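Local atomic coordinates of potential RNA-dependent RNA polymerase (Human picobirnavirus, PDB entry 5I62), a protein that catalyses template-directed RNA synthesis from ribonucleoside triphosphates, serving both transcription and replication of a double-stranded RNA virus genome. Residues E50-K53 against K54-I58; L83-K86 against E87-D91; L363-P366 against G367-A370; L477-P480 against G481-D484. All blocks are in the same frame, centred on the assembly; numbering follows the deposited sequence.

Contact 1. Residues E50-K53 against K54-I58; sequences EWYK and KLVSI
Trp51 carries most of this contact, meeting Lys54 and Leu55 with different parts of its indole. With CG anti to the backbone N (chi1 171°), the ring lies beside its own carbonyl carbon and leans along the helix toward the residues that follow. Lys54 has an almost eclipsed first torsion (chi1 -7°) and is extended beyond CG, which lays its chain back along Trp51; it passes the CE3-CZ3 side of the indole obliquely, with Lys54 CD 3.5 Å from Trp51 CZ3. Leu55 meets the pyrrole end: its CB makes an off-centre CH-pi contact with the five-membered ring, 4.2 Å from the centroid. These are the i to i+3 and i to i+4 neighbours along helix 44-55, and the backbone agrees, since Trp51 O accepts from Lys54 N above the carbonyl plane and from Leu55 N (2.9 Å) within it. Trp51 NE1 is hydrogen-bonded to Thr419 OG1, and Phe463 packs edge-to-face on the indole. One step along, Tyr52 CE1 touches Val56 CG2 at 3.8 Å, while the Tyr52 hydroxyl reaches Asp70. Further on, Ser57 OG turns back to Lys54 O (2.8 Å), almost in line with the carbonyl bond, and Ser57 N binds the same oxygen.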
loop_
_atom_site.group_PDB
_atom_site.type_symbol
_atom_site.label_atom_id
_atom_site.label_comp_id
_atom_site.label_asym_id
_atom_site.label_seq_id
_atom_site.Cartn_x
_atom_site.Cartn_y
_atom_site.Cartn_z
ATOM N N GLU A 50 13.224 12.463 -24.155
ATOM C CA GLU A 50 13.015 11.808 -25.441
ATOM C C GLU A 50 11.601 11.248 -25.553
ATOM O O GLU A 50 10.927 11.420 -26.581
ATOM C CB GLU A 50 14.058 10.705 -25.636
ATOM C CG GLU A 50 14.095 10.177 -27.051
ATOM C CD GLU A 50 14.635 11.219 -28.030
ATOM O OE1 GLU A 50 14.478 11.029 -29.257
ATOM O OE2 GLU A 50 15.219 12.228 -27.571
ATOM N N TRP A 51 11.128 10.577 -24.503
ATOM C CA TRP A 51 9.762 10.066 -24.537
ATOM C C TRP A 51 8.751 11.210 -24.570
ATOM O O TRP A 51 7.703 11.101 -25.216
ATOM C CB TRP A 51 9.487 9.150 -23.346
ATOM C CG TRP A 51 8.026 8.803 -23.252
ATOM C CD1 TRP A 51 7.159 9.136 -22.245
ATOM C CD2 TRP A 51 7.254 8.104 -24.230
ATOM N NE1 TRP A 51 5.892 8.673 -22.537
ATOM C CE2 TRP A 51 5.923 8.038 -23.749
ATOM C CE3 TRP A 51 7.556 7.522 -25.464
ATOM C CZ2 TRP A 51 4.904 7.410 -24.457
ATOM C CZ3 TRP A 51 6.540 6.906 -26.174
ATOM C CH2 TRP A 51 5.227 6.853 -25.665
ATOM N N TYR A 52 9.062 12.322 -23.892
ATOM C CA TYR A 52 8.131 13.446 -23.827
ATOM C C TYR A 52 7.827 14.002 -25.211
ATOM O O TYR A 52 6.707 14.461 -25.472
ATOM C CB TYR A 52 8.691 14.549 -22.937
ATOM C CG TYR A 52 7.625 15.472 -22.390
ATOM C CD1 TYR A 52 6.998 16.410 -23.202
ATOM C CD2 TYR A 52 7.206 15.361 -21.071
ATOM C CE1 TYR A 52 5.997 17.238 -22.706
ATOM C CE2 TYR A 52 6.221 16.186 -20.557
ATOM C CZ TYR A 52 5.621 17.124 -21.379
ATOM O OH TYR A 52 4.641 17.943 -20.870
ATOM N N LYS A 53 8.815 13.975 -26.113
ATOM C CA LYS A 53 8.585 14.456 -27.472
ATOM C C LYS A 53 7.416 13.751 -28.140
ATOM O O LYS A 53 6.734 14.348 -28.976
ATOM C CB LYS A 53 9.832 14.274 -28.332
ATOM C CG LYS A 53 11.019 15.106 -27.932
ATOM C CD LYS A 53 12.172 14.817 -28.888
ATOM C CE LYS A 53 13.472 15.374 -28.375
ATOM N NZ LYS A 53 14.601 14.978 -29.261
ATOM N N LYS A 54 7.184 12.482 -27.803
ATOM C CA LYS A 54 6.077 11.724 -28.370
ATOM C C LYS A 54 4.832 11.725 -27.474
ATOM O O LYS A 54 3.705 11.734 -27.986
ATOM C CB LYS A 54 6.479 10.272 -28.632
ATOM C CG LYS A 54 7.822 9.814 -28.486
ATOM C CD LYS A 54 8.000 8.401 -29.024
ATOM C CE LYS A 54 9.374 8.032 -28.584
ATOM N NZ LYS A 54 9.586 6.732 -29.059
ATOM N N LEU A 55 5.016 11.723 -26.145
ATOM C CA LEU A 55 3.879 11.808 -25.228
ATOM C C LEU A 55 3.027 13.027 -25.537
ATOM O O LEU A 55 1.793 12.945 -25.587
ATOM C CB LEU A 55 4.370 11.876 -23.785
ATOM C CG LEU A 55 3.265 11.858 -22.723
ATOM C CD1 LEU A 55 2.442 10.597 -22.868
ATOM C CD2 LEU A 55 3.838 11.973 -21.317
ATOM N N VAL A 56 3.687 14.155 -25.798
ATOM C CA VAL A 56 3.048 15.451 -25.932
ATOM C C VAL A 56 1.985 15.449 -27.026
ATOM O O VAL A 56 1.096 16.304 -27.025
ATOM C CB VAL A 56 4.139 16.505 -26.181
ATOM C CG1 VAL A 56 4.517 16.551 -27.659
ATOM C CG2 VAL A 56 3.720 17.860 -25.658
ATOM N N SER A 57 2.038 14.477 -27.939
ATOM C CA SER A 57 1.052 14.341 -29.000
ATOM C C SER A 57 -0.372 14.111 -28.489
ATOM O O SER A 57 -1.327 14.308 -29.250
ATOM C CB SER A 57 1.477 13.203 -29.926
ATOM O OG SER A 57 1.260 11.940 -29.318
ATOM N N ILE A 58 -0.546 13.682 -27.236
ATOM C CA ILE A 58 -1.902 13.475 -26.718
ATOM C C ILE A 58 -2.510 14.727 -26.104
ATOM O O ILE A 58 -3.680 14.693 -25.707
ATOM C CB ILE A 58 -1.965 12.380 -25.634
ATOM C CG1 ILE A 58 -1.185 12.841 -24.404
ATOM C CG2 ILE A 58 -1.436 11.066 -26.157
ATOM C CD1 ILE A 58 -1.252 11.932 -23.201
#

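Contact 2. Residues L83-K86 against E87-D91; sequences LPLK and ERMSD
Leu83 and Pro84 pack against the side chain of Glu87 where the chain turns into helix 89-97. These close contacts lie at the exposed rim: CG and CD of the proline ring are both 3.3 Å from Glu87 OE1, and Leu83 CD2 approaches Glu87 OE2 to 3.4 Å. Glu87 gets there because its CG stands beside the backbone N (chi1 -55°) and the chain then runs extended, laying the carboxylate against apolar carbons. Lys86, equally exposed, runs parallel to it from the neighbouring position, but Lys86 NZ remains 4.9 Å from Glu87 OE1. The turn beneath is closed by Glu87 N to Pro84 O (2.8 Å) and Arg88 N to Leu85 O (2.9 Å), with both donors well above the carbonyl planes. The packed side faces the protein. There buried Leu85 lies against Leu184 and Tyr308 of strands 176-189 and 306-309, and its CD1 meets SD of Met89, bent at chi2 and chi3, at 3.9 Å. Buried Arg88 runs past Leu83 O, and a water donates to that oxygen and accepts from Arg88 NH1 (3.0 Å) in the guanidinium plane. Arg88 NH2 binds Gly185 O. Arg88 is thus held by a carbonyl of the sheet and, through water, by one of its own turn, both uncharged, whereas Lys86 and Glu87 lie near enough for a favourable but unbonded attraction, probably weakened by solvent.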
loop_
_atom_site.group_PDB
_atom_site.type_symbol
_atom_site.label_atom_id
_atom_site.label_comp_id
_atom_site.label_asym_id
_atom_site.label_seq_id
_atom_site.Cartn_x
_atom_site.Cartn_y
_atom_site.Cartn_z
ATOM N N LEU A 83 17.794 7.570 4.304
ATOM C CA LEU A 83 18.460 8.457 5.235
ATOM C C LEU A 83 18.868 7.701 6.498
ATOM O O LEU A 83 18.264 6.685 6.845
ATOM C CB LEU A 83 17.557 9.627 5.603
ATOM C CG LEU A 83 17.146 10.623 4.507
ATOM C CD1 LEU A 83 16.302 11.735 5.094
ATOM C CD2 LEU A 83 18.370 11.198 3.811
ATOM N N PRO A 84 19.892 8.178 7.204
ATOM C CA PRO A 84 20.262 7.567 8.490
ATOM C C PRO A 84 19.139 7.717 9.498
ATOM O O PRO A 84 18.302 8.616 9.397
ATOM C CB PRO A 84 21.494 8.360 8.945
ATOM C CG PRO A 84 21.964 9.117 7.754
ATOM C CD PRO A 84 20.812 9.260 6.797
ATOM N N LEU A 85 19.162 6.836 10.498
ATOM C CA LEU A 85 18.172 6.860 11.573
ATOM C C LEU A 85 18.071 8.236 12.222
ATOM O O LEU A 85 16.972 8.727 12.515
ATOM C CB LEU A 85 18.527 5.803 12.624
ATOM C CG LEU A 85 17.620 5.780 13.856
ATOM C CD1 LEU A 85 16.171 5.387 13.477
ATOM C CD2 LEU A 85 18.177 4.860 14.929
ATOM N N LYS A 86 19.218 8.879 12.454
ATOM C CA LYS A 86 19.235 10.213 13.044
ATOM C C LYS A 86 18.383 11.215 12.256
ATOM O O LYS A 86 17.922 12.205 12.836
ATOM C CB LYS A 86 20.668 10.736 13.137
ATOM C CG LYS A 86 21.156 11.316 11.809
ATOM C CD LYS A 86 22.478 12.049 11.927
ATOM C CE LYS A 86 23.518 11.397 11.130
ATOM N NZ LYS A 86 24.882 11.933 11.381
ATOM N N GLU A 87 18.165 10.992 10.958
ATOM C CA GLU A 87 17.356 11.909 10.151
ATOM C C GLU A 87 15.935 11.404 9.898
ATOM O O GLU A 87 15.209 12.011 9.103
ATOM C CB GLU A 87 18.053 12.193 8.821
ATOM C CG GLU A 87 19.472 12.713 8.979
ATOM C CD GLU A 87 20.283 12.580 7.698
ATOM O OE1 GLU A 87 21.518 12.366 7.789
ATOM O OE2 GLU A 87 19.692 12.673 6.593
ATOM N N ARG A 88 15.533 10.318 10.566
ATOM C CA ARG A 88 14.218 9.719 10.436
ATOM C C ARG A 88 13.442 9.749 11.745
ATOM O O ARG A 88 12.343 9.199 11.801
ATOM C CB ARG A 88 14.343 8.265 9.948
ATOM C CG ARG A 88 14.938 8.115 8.537
ATOM C CD ARG A 88 15.101 6.660 8.133
ATOM N NE ARG A 88 13.821 5.963 8.071
ATOM C CZ ARG A 88 13.673 4.652 8.250
ATOM N NH1 ARG A 88 14.737 3.887 8.508
ATOM N NH2 ARG A 88 12.467 4.106 8.175
ATOM N N MET A 89 13.993 10.354 12.807
ATOM C CA MET A 89 13.340 10.296 14.113
ATOM C C MET A 89 12.007 11.030 14.110
ATOM O O MET A 89 11.087 10.649 14.846
ATOM C CB MET A 89 14.251 10.875 15.196
ATOM C CG MET A 89 15.546 10.103 15.414
ATOM S SD MET A 89 15.299 8.368 15.869
ATOM C CE MET A 89 14.209 8.520 17.285
ATOM N N SER A 90 11.900 12.101 13.318
ATOM C CA SER A 90 10.629 12.807 13.175
ATOM C C SER A 90 9.588 11.934 12.492
ATOM O O SER A 90 8.394 12.015 12.809
ATOM C CB SER A 90 10.826 14.093 12.378
ATOM O OG SER A 90 11.410 15.093 13.182
ATOM N N ASP A 91 10.024 11.118 11.529
ATOM C CA ASP A 91 9.120 10.185 10.871
ATOM C C ASP A 91 8.540 9.200 11.872
ATOM O O ASP A 91 7.374 8.809 11.758
ATOM C CB ASP A 91 9.855 9.447 9.756
ATOM C CG ASP A 91 10.376 10.385 8.686
ATOM O OD1 ASP A 91 9.786 11.478 8.533
ATOM O OD2 ASP A 91 11.362 10.027 7.999
HETATM O O HOH W 1 17.639 4.520 8.389
#

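Contact 3. Residues L363-P366 against G367-A370; sequences LTYP and GISA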
loop_
_atom_site.group_PDB
_atom_site.type_symbol
_atom_site.label_atom_id
_atom_site.label_comp_id
_atom_site.label_asym_id
_atom_site.label_seq_id
_atom_site.Cartn_x
_atom_site.Cartn_y
_atom_site.Cartn_z
ATOM N N LEU A 363 -14.982 9.839 -4.797
ATOM C CA LEU A 363 -16.369 9.781 -4.350
ATOM C C LEU A 363 -17.200 10.894 -4.972
ATOM O O LEU A 363 -16.684 11.907 -5.440
ATOM C CB LEU A 363 -16.468 9.846 -2.814
ATOM C CG LEU A 363 -16.309 11.220 -2.143
ATOM C CD1 LEU A 363 -16.896 11.194 -0.734
ATOM C CD2 LEU A 363 -14.835 11.620 -2.067
ATOM N N THR A 364 -18.512 10.696 -4.932
ATOM C CA THR A 364 -19.428 11.756 -5.322
ATOM C C THR A 364 -20.729 11.588 -4.550
ATOM O O THR A 364 -21.074 10.487 -4.116
ATOM C CB THR A 364 -19.669 11.764 -6.847
ATOM O OG1 THR A 364 -20.370 12.957 -7.230
ATOM C CG2 THR A 364 -20.475 10.548 -7.269
ATOM N N TYR A 365 -21.407 12.710 -4.326
ATOM C CA TYR A 365 -22.768 12.738 -3.813
ATOM C C TYR A 365 -23.364 14.097 -4.156
ATOM O O TYR A 365 -22.631 15.019 -4.512
ATOM C CB TYR A 365 -22.811 12.461 -2.296
ATOM C CG TYR A 365 -22.045 13.453 -1.438
ATOM C CD1 TYR A 365 -22.580 14.705 -1.115
ATOM C CD2 TYR A 365 -20.800 13.119 -0.908
ATOM C CE1 TYR A 365 -21.876 15.600 -0.318
ATOM C CE2 TYR A 365 -20.092 13.998 -0.109
ATOM C CZ TYR A 365 -20.631 15.240 0.181
ATOM O OH TYR A 365 -19.921 16.117 0.974
ATOM N N PRO A 366 -24.681 14.240 -4.091
ATOM C CA PRO A 366 -25.305 15.520 -4.494
ATOM C C PRO A 366 -24.757 16.727 -3.748
ATOM O O PRO A 366 -24.814 16.775 -2.518
ATOM C CB PRO A 366 -26.789 15.295 -4.177
ATOM C CG PRO A 366 -26.964 13.823 -4.455
ATOM C CD PRO A 366 -25.692 13.178 -3.917
ATOM N N GLY A 367 -24.215 17.700 -4.485
ATOM C CA GLY A 367 -23.685 18.907 -3.875
ATOM C C GLY A 367 -22.311 18.776 -3.247
ATOM O O GLY A 367 -21.883 19.693 -2.542
ATOM N N ILE A 368 -21.602 17.667 -3.487
ATOM C CA ILE A 368 -20.282 17.480 -2.885
ATOM C C ILE A 368 -19.313 18.570 -3.331
ATOM O O ILE A 368 -19.336 19.017 -4.481
ATOM C CB ILE A 368 -19.728 16.087 -3.237
ATOM C CG1 ILE A 368 -18.387 15.834 -2.546
ATOM C CG2 ILE A 368 -19.540 15.927 -4.753
ATOM C CD1 ILE A 368 -17.915 14.403 -2.782
ATOM N N SER A 369 -18.453 18.997 -2.409
ATOM C CA SER A 369 -17.304 19.827 -2.732
ATOM C C SER A 369 -16.079 19.287 -1.994
ATOM O O SER A 369 -16.200 18.573 -1.003
ATOM C CB SER A 369 -17.553 21.303 -2.384
ATOM O OG SER A 369 -17.542 21.524 -0.986
ATOM N N ALA A 370 -14.888 19.611 -2.505
ATOM C CA ALA A 370 -13.670 19.119 -1.866
ATOM C C ALA A 370 -13.512 19.703 -0.468
ATOM O O ALA A 370 -13.058 19.025 0.457
ATOM C CB ALA A 370 -12.452 19.442 -2.723
HETATM O O HOH W 2 -20.919 18.883 0.188
#
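Ile368 CB stands over the centre of the Tyr365 ring, and apolar contact dominates here. It lies 3.5 Å from the ring centroid and only 7° off the normal, a CH-pi contact squarely over the face. From there CG1, anti to the backbone N, carries the branch across CZ and CE2, and CD1 reaches beyond the ring to touch Leu363 CG at 3.6 Å. The tyrosine offers its face because CG stands between its backbone N and carbonyl carbon (chi1 60°), folding the ring over the turn. Val258 of strand 257-261 and Val373 of helix 370-378 also pack on Ile368, so the isoleucine is buried between sheet and helix.

Polar contacts close the turn and fix it to its surroundings. Ile368 N donates to Tyr365 O (3.0 Å), from above the carbonyl plane, and a water links the Tyr365 hydroxyl to the carbonyl of Gly367, accepting from Tyr365 OH and donating to Gly367 O, each at 3.0 Å. Asp255 OD1 takes the N-H of Gly367, and Thr364 OG1 is hydrogen-bonded to Val256 O.

Backbone conformation completes the account. Pro366 and Gly367 fill the two central positions of a type II beta turn, glycine with its positive phi of 79°. Ser369 follows as the N-cap, its OG on Asp372 N. The turn leads from strand 360-363 into helix 370-378, out of an antiparallel sheet shared with strand 257-261, as in the palm of viral RNA-dependent RNA polymerases.

Contact 4. Residues L477-P480 against G481-D484; sequences LGIP and GFLD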
loop_
_atom_site.group_PDB
_atom_site.type_symbol
_atom_site.label_atom_id
_atom_site.label_comp_id
_atom_site.label_asym_id
_atom_site.label_seq_id
_atom_site.Cartn_x
_atom_site.Cartn_y
_atom_site.Cartn_z
ATOM N N LEU A 477 12.695 -10.418 -25.236
ATOM C CA LEU A 477 12.794 -10.881 -26.615
ATOM C C LEU A 477 14.177 -11.441 -26.915
ATOM O O LEU A 477 14.317 -12.303 -27.787
ATOM C CB LEU A 477 12.472 -9.748 -27.582
ATOM C CG LEU A 477 10.994 -9.373 -27.728
ATOM C CD1 LEU A 477 10.861 -8.009 -28.387
ATOM C CD2 LEU A 477 10.256 -10.432 -28.533
ATOM N N GLY A 478 15.200 -10.964 -26.210
ATOM C CA GLY A 478 16.560 -11.427 -26.369
ATOM C C GLY A 478 16.985 -12.503 -25.399
ATOM O O GLY A 478 18.182 -12.804 -25.321
ATOM N N ILE A 479 16.055 -13.089 -24.655
ATOM C CA ILE A 479 16.361 -14.152 -23.701
ATOM C C ILE A 479 15.702 -15.428 -24.210
ATOM O O ILE A 479 14.478 -15.576 -24.118
ATOM C CB ILE A 479 15.896 -13.792 -22.281
ATOM C CG1 ILE A 479 16.419 -12.410 -21.878
ATOM C CG2 ILE A 479 16.344 -14.862 -21.278
ATOM C CD1 ILE A 479 16.116 -12.017 -20.415
ATOM N N PRO A 480 16.467 -16.361 -24.767
ATOM C CA PRO A 480 15.866 -17.546 -25.403
ATOM C C PRO A 480 14.937 -18.302 -24.456
ATOM O O PRO A 480 15.280 -18.576 -23.302
ATOM C CB PRO A 480 17.083 -18.389 -25.801
ATOM C CG PRO A 480 18.207 -17.396 -25.943
ATOM C CD PRO A 480 17.937 -16.346 -24.872
ATOM N N GLY A 481 13.735 -18.611 -24.949
ATOM C CA GLY A 481 12.722 -19.305 -24.177
ATOM C C GLY A 481 11.981 -18.462 -23.156
ATOM O O GLY A 481 10.934 -18.900 -22.661
ATOM N N PHE A 482 12.465 -17.260 -22.846
ATOM C CA PHE A 482 11.966 -16.528 -21.685
ATOM C C PHE A 482 10.470 -16.245 -21.793
ATOM O O PHE A 482 9.691 -16.604 -20.902
ATOM C CB PHE A 482 12.751 -15.232 -21.520
ATOM C CG PHE A 482 12.305 -14.402 -20.363
ATOM C CD1 PHE A 482 12.620 -14.773 -19.069
ATOM C CD2 PHE A 482 11.572 -13.249 -20.569
ATOM C CE1 PHE A 482 12.210 -14.007 -17.995
ATOM C CE2 PHE A 482 11.168 -12.470 -19.499
ATOM C CZ PHE A 482 11.485 -12.854 -18.209
ATOM N N LEU A 483 10.052 -15.595 -22.879
ATOM C CA LEU A 483 8.646 -15.222 -23.020
ATOM C C LEU A 483 7.747 -16.456 -23.076
ATOM O O LEU A 483 6.634 -16.452 -22.532
ATOM C CB LEU A 483 8.459 -14.355 -24.262
ATOM C CG LEU A 483 8.978 -12.915 -24.144
ATOM C CD1 LEU A 483 8.720 -12.147 -25.428
ATOM C CD2 LEU A 483 8.337 -12.206 -22.951
ATOM N N ASP A 484 8.219 -17.525 -23.724
ATOM C CA ASP A 484 7.441 -18.753 -23.854
ATOM C C ASP A 484 7.282 -19.501 -22.539
ATOM O O ASP A 484 6.404 -20.361 -22.438
ATOM C CB ASP A 484 8.086 -19.679 -24.883
ATOM C CG ASP A 484 7.791 -19.260 -26.309
ATOM O OD1 ASP A 484 6.795 -18.536 -26.512
ATOM O OD2 ASP A 484 8.553 -19.647 -27.225
HETATM O O HOH W 3 11.978 -14.885 -24.974
#
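Ile479 O is gripped twice. Phe482 N donates to it at 2.9 Å, with an N-H...O angle of 161°, and a water donates to it at 2.7 Å. That water also accepts from Leu483 N (2.9 Å), so it carries the connection one residue beyond the direct bond and joins the isoleucine carbonyl to the first residue of the 3-10 segment. The direct bond closes a type II beta turn from Ile479 to Phe482, with Pro480 and Gly481 in its two central positions; Gly481 has the positive phi, 77°, that the third position of such a turn requires. The turn lies in the connection between helix 460-469 and helix 486-491. On its apolar side Ile479 and Phe482 stand next to each other with the same heading, their CB atoms 3.5 Å apart. Phe482 CG is anti to the backbone N (chi1 179°), which swings the ring onward, away from the turn, and leaves Ile479 CG2 against Phe482 CB at 3.6 Å. Ile479 CD1 lies over one face of the ring at some distance, beyond close contact. Both residues then pack on Thr444 of helix 441-451, and Phe482 also reaches Lys441 and Leu445 there. A second apolar touch spans the wider part of the loop: Leu477 CD2 meets Leu483 CD1 at 3.9 Å, the two leucines approaching obliquely with methyl against methyl. Leu530 of helix 525-532 touches both of them, and Asp484 forms a salt bridge with Arg534 at the C-terminal end of the chain.

Overall arrangement
The four contacts are separate local sites, the closest pair, contacts 1 and 4, still about 15 Å apart at their nearest atoms. Contact 3 is the most buried, within the catalytic domain, and is ruled by apolar packing on one ring face; the other three are partly buried. Contacts 3 and 4 share a design, a type II turn with proline and glycine at its centre and a bridging water, yet contact 3 passes from strand to helix and packs on both, whereas contact 4 lies between helices. Contact 1 runs along helix 44-55 and packs on other helices; contact 2 opens a helix and faces strands, which its buried arginine reaches.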